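Local structure of Xaa-Pro dipeptidase (Mycobacterium tuberculosis, 5E2C) at residues 28-40 with 52-66. The protein is probably a cytoplasmic metal-dependent exopeptidase of the prolidase family, represented here by its N-terminal domain, which precedes the peptidase M24 part of the chain. Sequence-based numbering, arbitrary orientation.
Sequences VRYLSGFSGSNGA and LATDGRYRTQAASQA
Phe34 fills the middle of the contact, between strand 51-54 and helix 59-65. Its CG is anti to the backbone N (chi1 177°), which carries the ring in among Leu52, Thr54, Tyr58 and Ala62. Leu52 CD2 lies 4.0 Å from Phe34 CB, and Ala62 CB lies 3.9 Å from Phe34 CE1. At the far edge, Tyr58 CB sits close to the plane of the Phe34 ring. The two rings form an offset edge-to-face pair, planes 84° apart, with the edge of Phe34 toward the face of Tyr58. Gly36 packs against both rings: its N lies over the centre of one face of Phe34, and its CA makes a CH-pi contact over a face of Tyr58. The opposite face of Tyr58 is met by Arg57 CB.

Polar contacts follow along the loop and the strand end. Ala40 and Ala53 form an antiparallel hydrogen-bonded pair, joining neighbouring strands 40-44 and 51-54 in the mixed sheet of the Creatinase/Prolidase N-terminal domain. Next to it, Thr54 OG1 donates to Asn38 O at 2.6 Å. The Gln65 amide grips Ser35 twice: OE1 accepts from Ser35 N at 3.0 Å, and NE2 donates to Ser35 OG. Gln61 NE2 reaches the same Gln65 OE1 from the opposite face of its plane. Ser37 OG and Tyr58 OH share a 2.7 Å hydrogen bond.

Near Arg57, Asn38 ND2 donates to the anti lone pair of Asp55 OD2 at 2.9 Å, with amide and carboxylate nearly coplanar. Arg57 holds that carboxylate side-on through NE and NH2, and its backbone N closes an Asx turn on OD1. Each carboxylate oxygen thus has two donors. This probably favours an ionised Asp55 and limits its rotation. Phe34 packing and hydrogen bonds, at buried Ala40 and Thr54 and at more exposed Ser35 and Asp55, together hold the loop after helix 25-32.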
loop_
_atom_site.group_PDB
_atom_site.type_symbol
_atom_site.label_atom_id
_atom_site.label_comp_id
_atom_site.label_asym_id
_atom_site.label_seq_id
_atom_site.Cartn_x
_atom_site.Cartn_y
_atom_site.Cartn_z
ATOM N N VAL A 28 -1.398 -14.035 7.795
ATOM C CA VAL A 28 -1.483 -15.266 7.012
ATOM C C VAL A 28 -0.887 -16.406 7.844
ATOM O O VAL A 28 -1.502 -17.461 7.988
ATOM C CB VAL A 28 -0.745 -15.141 5.668
ATOM C CG1 VAL A 28 -0.635 -16.484 4.975
ATOM C CG2 VAL A 28 -1.433 -14.155 4.732
ATOM N N ARG A 29 0.296 -16.167 8.402
ATOM C CA ARG A 29 0.963 -17.162 9.231
ATOM C C ARG A 29 0.104 -17.554 10.442
ATOM O O ARG A 29 -0.046 -18.742 10.752
ATOM C CB ARG A 29 2.326 -16.632 9.683
ATOM C CG ARG A 29 3.233 -17.681 10.299
ATOM C CD ARG A 29 4.637 -17.138 10.519
ATOM N NE ARG A 29 4.666 -16.088 11.535
ATOM C CZ ARG A 29 4.970 -14.810 11.306
ATOM N NH1 ARG A 29 5.281 -14.392 10.082
ATOM N NH2 ARG A 29 4.958 -13.945 12.310
ATOM N N TYR A 30 -0.476 -16.555 11.108
ATOM C CA TYR A 30 -1.318 -16.789 12.294
ATOM C C TYR A 30 -2.491 -17.718 11.983
ATOM O O TYR A 30 -2.792 -18.644 12.749
ATOM C CB TYR A 30 -1.821 -15.452 12.845
ATOM C CG TYR A 30 -2.688 -15.578 14.056
ATOM C CD1 TYR A 30 -2.140 -15.909 15.285
ATOM C CD2 TYR A 30 -4.063 -15.393 13.973
ATOM C CE1 TYR A 30 -2.937 -16.038 16.404
ATOM C CE2 TYR A 30 -4.872 -15.505 15.095
ATOM C CZ TYR A 30 -4.301 -15.841 16.304
ATOM O OH TYR A 30 -5.094 -15.969 17.415
ATOM N N LEU A 31 -3.125 -17.492 10.828
ATOM C CA LEU A 31 -4.308 -18.211 10.447
ATOM C C LEU A 31 -4.092 -19.545 9.749
ATOM O O LEU A 31 -5.012 -20.341 9.693
ATOM C CB LEU A 31 -5.174 -17.332 9.520
ATOM C CG LEU A 31 -5.675 -16.045 10.185
ATOM C CD1 LEU A 31 -6.193 -15.100 9.113
ATOM C CD2 LEU A 31 -6.748 -16.348 11.202
ATOM N N SER A 32 -2.912 -19.763 9.181
ATOM C CA SER A 32 -2.700 -20.928 8.322
ATOM C C SER A 32 -1.474 -21.759 8.687
ATOM O O SER A 32 -1.367 -22.887 8.243
ATOM C CB SER A 32 -2.552 -20.488 6.875
ATOM O OG SER A 32 -1.286 -19.879 6.662
ATOM N N GLY A 33 -0.547 -21.193 9.437
ATOM C CA GLY A 33 0.733 -21.858 9.705
ATOM C C GLY A 33 1.750 -21.719 8.577
ATOM O O GLY A 33 2.910 -22.136 8.710
ATOM N N PHE A 34 1.359 -21.092 7.478
ATOM C CA PHE A 34 2.261 -20.916 6.334
ATOM C C PHE A 34 3.154 -19.696 6.531
ATOM O O PHE A 34 2.659 -18.601 6.791
ATOM C CB PHE A 34 1.456 -20.766 5.048
ATOM C CG PHE A 34 2.295 -20.504 3.842
ATOM C CD1 PHE A 34 3.166 -21.474 3.370
ATOM C CD2 PHE A 34 2.241 -19.282 3.191
ATOM C CE1 PHE A 34 3.940 -21.250 2.247
ATOM C CE2 PHE A 34 3.023 -19.041 2.066
ATOM C CZ PHE A 34 3.875 -20.027 1.595
ATOM N N SER A 35 4.468 -19.894 6.390
ATOM C CA SER A 35 5.475 -18.879 6.715
ATOM C C SER A 35 6.272 -18.375 5.500
ATOM O O SER A 35 7.269 -17.670 5.668
ATOM C CB SER A 35 6.436 -19.434 7.768
ATOM O OG SER A 35 7.179 -20.516 7.252
ATOM N N GLY A 36 5.849 -18.737 4.289
ATOM C CA GLY A 36 6.512 -18.253 3.083
ATOM C C GLY A 36 6.395 -16.748 2.913
ATOM O O GLY A 36 5.447 -16.117 3.399
ATOM N N SER A 37 7.360 -16.179 2.201
ATOM C CA SER A 37 7.478 -14.734 2.056
ATOM C C SER A 37 6.473 -14.145 1.076
ATOM O O SER A 37 6.391 -12.931 0.935
ATOM C CB SER A 37 8.881 -14.374 1.578
ATOM O OG SER A 37 9.006 -14.692 0.214
ATOM N N ASN A 38 5.770 -14.991 0.339
ATOM C CA ASN A 38 4.660 -14.535 -0.473
ATOM C C ASN A 38 3.465 -15.452 -0.280
ATOM O O ASN A 38 3.563 -16.664 -0.431
ATOM C CB ASN A 38 5.038 -14.500 -1.947
ATOM C CG ASN A 38 3.943 -13.892 -2.808
ATOM O OD1 ASN A 38 3.321 -12.880 -2.443
ATOM N ND2 ASN A 38 3.682 -14.517 -3.925
ATOM N N GLY A 39 2.328 -14.868 0.052
ATOM C CA GLY A 39 1.165 -15.666 0.361
ATOM C C GLY A 39 -0.022 -14.795 0.679
ATOM O O GLY A 39 0.131 -13.658 1.122
ATOM N N ALA A 40 -1.210 -15.338 0.445
ATOM C CA ALA A 40 -2.440 -14.670 0.810
ATOM C C ALA A 40 -3.457 -15.750 1.141
ATOM O O ALA A 40 -3.323 -16.902 0.737
ATOM C CB ALA A 40 -2.929 -13.781 -0.326
ATOM N N LEU A 52 -5.603 -20.938 0.490
ATOM C CA LEU A 52 -4.277 -20.314 0.546
ATOM C C LEU A 52 -3.745 -20.186 -0.874
ATOM O O LEU A 52 -3.929 -21.086 -1.672
ATOM C CB LEU A 52 -3.330 -21.174 1.386
ATOM C CG LEU A 52 -1.899 -20.675 1.579
ATOM C CD1 LEU A 52 -1.870 -19.468 2.498
ATOM C CD2 LEU A 52 -1.071 -21.796 2.190
ATOM N N ALA A 53 -3.128 -19.054 -1.195
ATOM C CA ALA A 53 -2.429 -18.880 -2.455
ATOM C C ALA A 53 -0.991 -18.462 -2.197
ATOM O O ALA A 53 -0.705 -17.596 -1.348
ATOM C CB ALA A 53 -3.123 -17.856 -3.339
ATOM N N THR A 54 -0.087 -19.095 -2.930
ATOM C CA THR A 54 1.323 -18.727 -2.913
ATOM C C THR A 54 1.910 -18.977 -4.288
ATOM O O THR A 54 1.201 -19.364 -5.198
ATOM C CB THR A 54 2.093 -19.476 -1.803
ATOM O OG1 THR A 54 3.426 -18.958 -1.722
ATOM C CG2 THR A 54 2.144 -20.962 -2.073
ATOM N N ASP A 55 3.188 -18.710 -4.468
ATOM C CA ASP A 55 3.804 -18.961 -5.769
ATOM C C ASP A 55 4.600 -20.272 -5.758
ATOM O O ASP A 55 4.721 -20.935 -4.726
ATOM C CB ASP A 55 4.632 -17.756 -6.212
ATOM C CG ASP A 55 5.782 -17.449 -5.274
ATOM O OD1 ASP A 55 6.739 -18.219 -5.274
ATOM O OD2 ASP A 55 5.753 -16.407 -4.576
ATOM N N GLY A 56 5.109 -20.654 -6.919
ATOM C CA GLY A 56 5.761 -21.958 -7.103
ATOM C C GLY A 56 6.963 -22.246 -6.204
ATOM O O GLY A 56 7.269 -23.407 -5.947
ATOM N N ARG A 57 7.623 -21.201 -5.712
ATOM C CA ARG A 57 8.781 -21.358 -4.813
ATOM C C ARG A 57 8.355 -22.113 -3.544
ATOM O O ARG A 57 9.153 -22.805 -2.919
ATOM C CB ARG A 57 9.363 -19.992 -4.416
ATOM C CG ARG A 57 9.934 -19.132 -5.556
ATOM C CD ARG A 57 10.320 -17.727 -5.071
ATOM N NE ARG A 57 9.185 -16.933 -4.621
ATOM C CZ ARG A 57 9.263 -15.754 -4.007
ATOM N NH1 ARG A 57 10.430 -15.191 -3.735
ATOM N NH2 ARG A 57 8.148 -15.123 -3.648
ATOM N N TYR A 58 7.076 -21.998 -3.195
ATOM C CA TYR A 58 6.566 -22.457 -1.912
ATOM C C TYR A 58 5.570 -23.611 -1.976
ATOM O O TYR A 58 4.875 -23.892 -0.981
ATOM C CB TYR A 58 5.911 -21.272 -1.213
ATOM C CG TYR A 58 6.908 -20.209 -0.840
ATOM C CD1 TYR A 58 7.920 -20.478 0.069
ATOM C CD2 TYR A 58 6.857 -18.945 -1.411
ATOM C CE1 TYR A 58 8.826 -19.510 0.420
ATOM C CE2 TYR A 58 7.778 -17.971 -1.077
ATOM C CZ TYR A 58 8.767 -18.270 -0.166
ATOM O OH TYR A 58 9.670 -17.304 0.176
ATOM N N ARG A 59 5.475 -24.268 -3.128
ATOM C CA ARG A 59 4.547 -25.378 -3.301
ATOM C C ARG A 59 4.736 -26.475 -2.259
ATOM O O ARG A 59 3.776 -26.905 -1.627
ATOM C CB ARG A 59 4.663 -25.974 -4.704
ATOM C CG ARG A 59 3.598 -27.013 -5.011
ATOM C CD ARG A 59 3.929 -27.768 -6.285
ATOM N NE ARG A 59 4.000 -26.864 -7.427
ATOM C CZ ARG A 59 2.965 -26.493 -8.181
ATOM N NH1 ARG A 59 1.735 -26.947 -7.944
ATOM N NH2 ARG A 59 3.166 -25.657 -9.195
ATOM N N THR A 60 5.974 -26.919 -2.085
ATOM C CA THR A 60 6.272 -27.970 -1.117
ATOM C C THR A 60 6.007 -27.508 0.319
ATOM O O THR A 60 5.429 -28.244 1.123
ATOM C CB THR A 60 7.732 -28.430 -1.267
ATOM O OG1 THR A 60 7.903 -29.043 -2.551
ATOM C CG2 THR A 60 8.090 -29.413 -0.184
ATOM N N GLN A 61 6.405 -26.280 0.624
ATOM C CA GLN A 61 6.257 -25.726 1.973
ATOM C C GLN A 61 4.795 -25.541 2.357
ATOM O O GLN A 61 4.407 -25.825 3.482
ATOM C CB GLN A 61 6.983 -24.391 2.103
ATOM C CG GLN A 61 6.990 -23.823 3.513
ATOM C CD GLN A 61 7.922 -22.642 3.669
ATOM O OE1 GLN A 61 8.973 -22.568 3.009
ATOM N NE2 GLN A 61 7.566 -21.719 4.543
ATOM N N ALA A 62 3.982 -25.044 1.434
ATOM C CA ALA A 62 2.563 -24.871 1.726
ATOM C C ALA A 62 1.911 -26.236 1.954
ATOM O O ALA A 62 1.027 -26.384 2.794
ATOM C CB ALA A 62 1.866 -24.112 0.603
ATOM N N ALA A 63 2.366 -27.250 1.223
ATOM C CA ALA A 63 1.807 -28.583 1.383
ATOM C C ALA A 63 2.099 -29.163 2.765
ATOM O O ALA A 63 1.234 -29.813 3.343
ATOM C CB ALA A 63 2.305 -29.525 0.296
ATOM N N SER A 64 3.300 -28.935 3.285
ATOM C CA SER A 64 3.675 -29.438 4.606
ATOM C C SER A 64 3.167 -28.574 5.755
ATOM O O SER A 64 2.848 -29.108 6.812
ATOM C CB SER A 64 5.194 -29.630 4.746
ATOM O OG SER A 64 5.889 -28.408 4.730
ATOM N N GLN A 65 3.137 -27.258 5.570
ATOM C CA GLN A 65 2.726 -26.352 6.636
ATOM C C GLN A 65 1.209 -26.208 6.752
ATOM O O GLN A 65 0.707 -26.016 7.848
ATOM C CB GLN A 65 3.357 -24.985 6.452
ATOM C CG GLN A 65 4.852 -24.979 6.708
ATOM C CD GLN A 65 5.451 -23.598 6.686
ATOM O OE1 GLN A 65 5.078 -22.752 5.870
ATOM N NE2 GLN A 65 6.452 -23.382 7.527
ATOM N N ALA A 66 0.496 -26.301 5.637
ATOM C CA ALA A 66 -0.959 -26.085 5.623
ATOM C C ALA A 66 -1.673 -27.189 4.860
ATOM O O ALA A 66 -2.427 -26.915 3.913
ATOM C CB ALA A 66 -1.275 -24.718 5.018
HETATM O O HOH W 1 8.371 -12.606 -2.095
#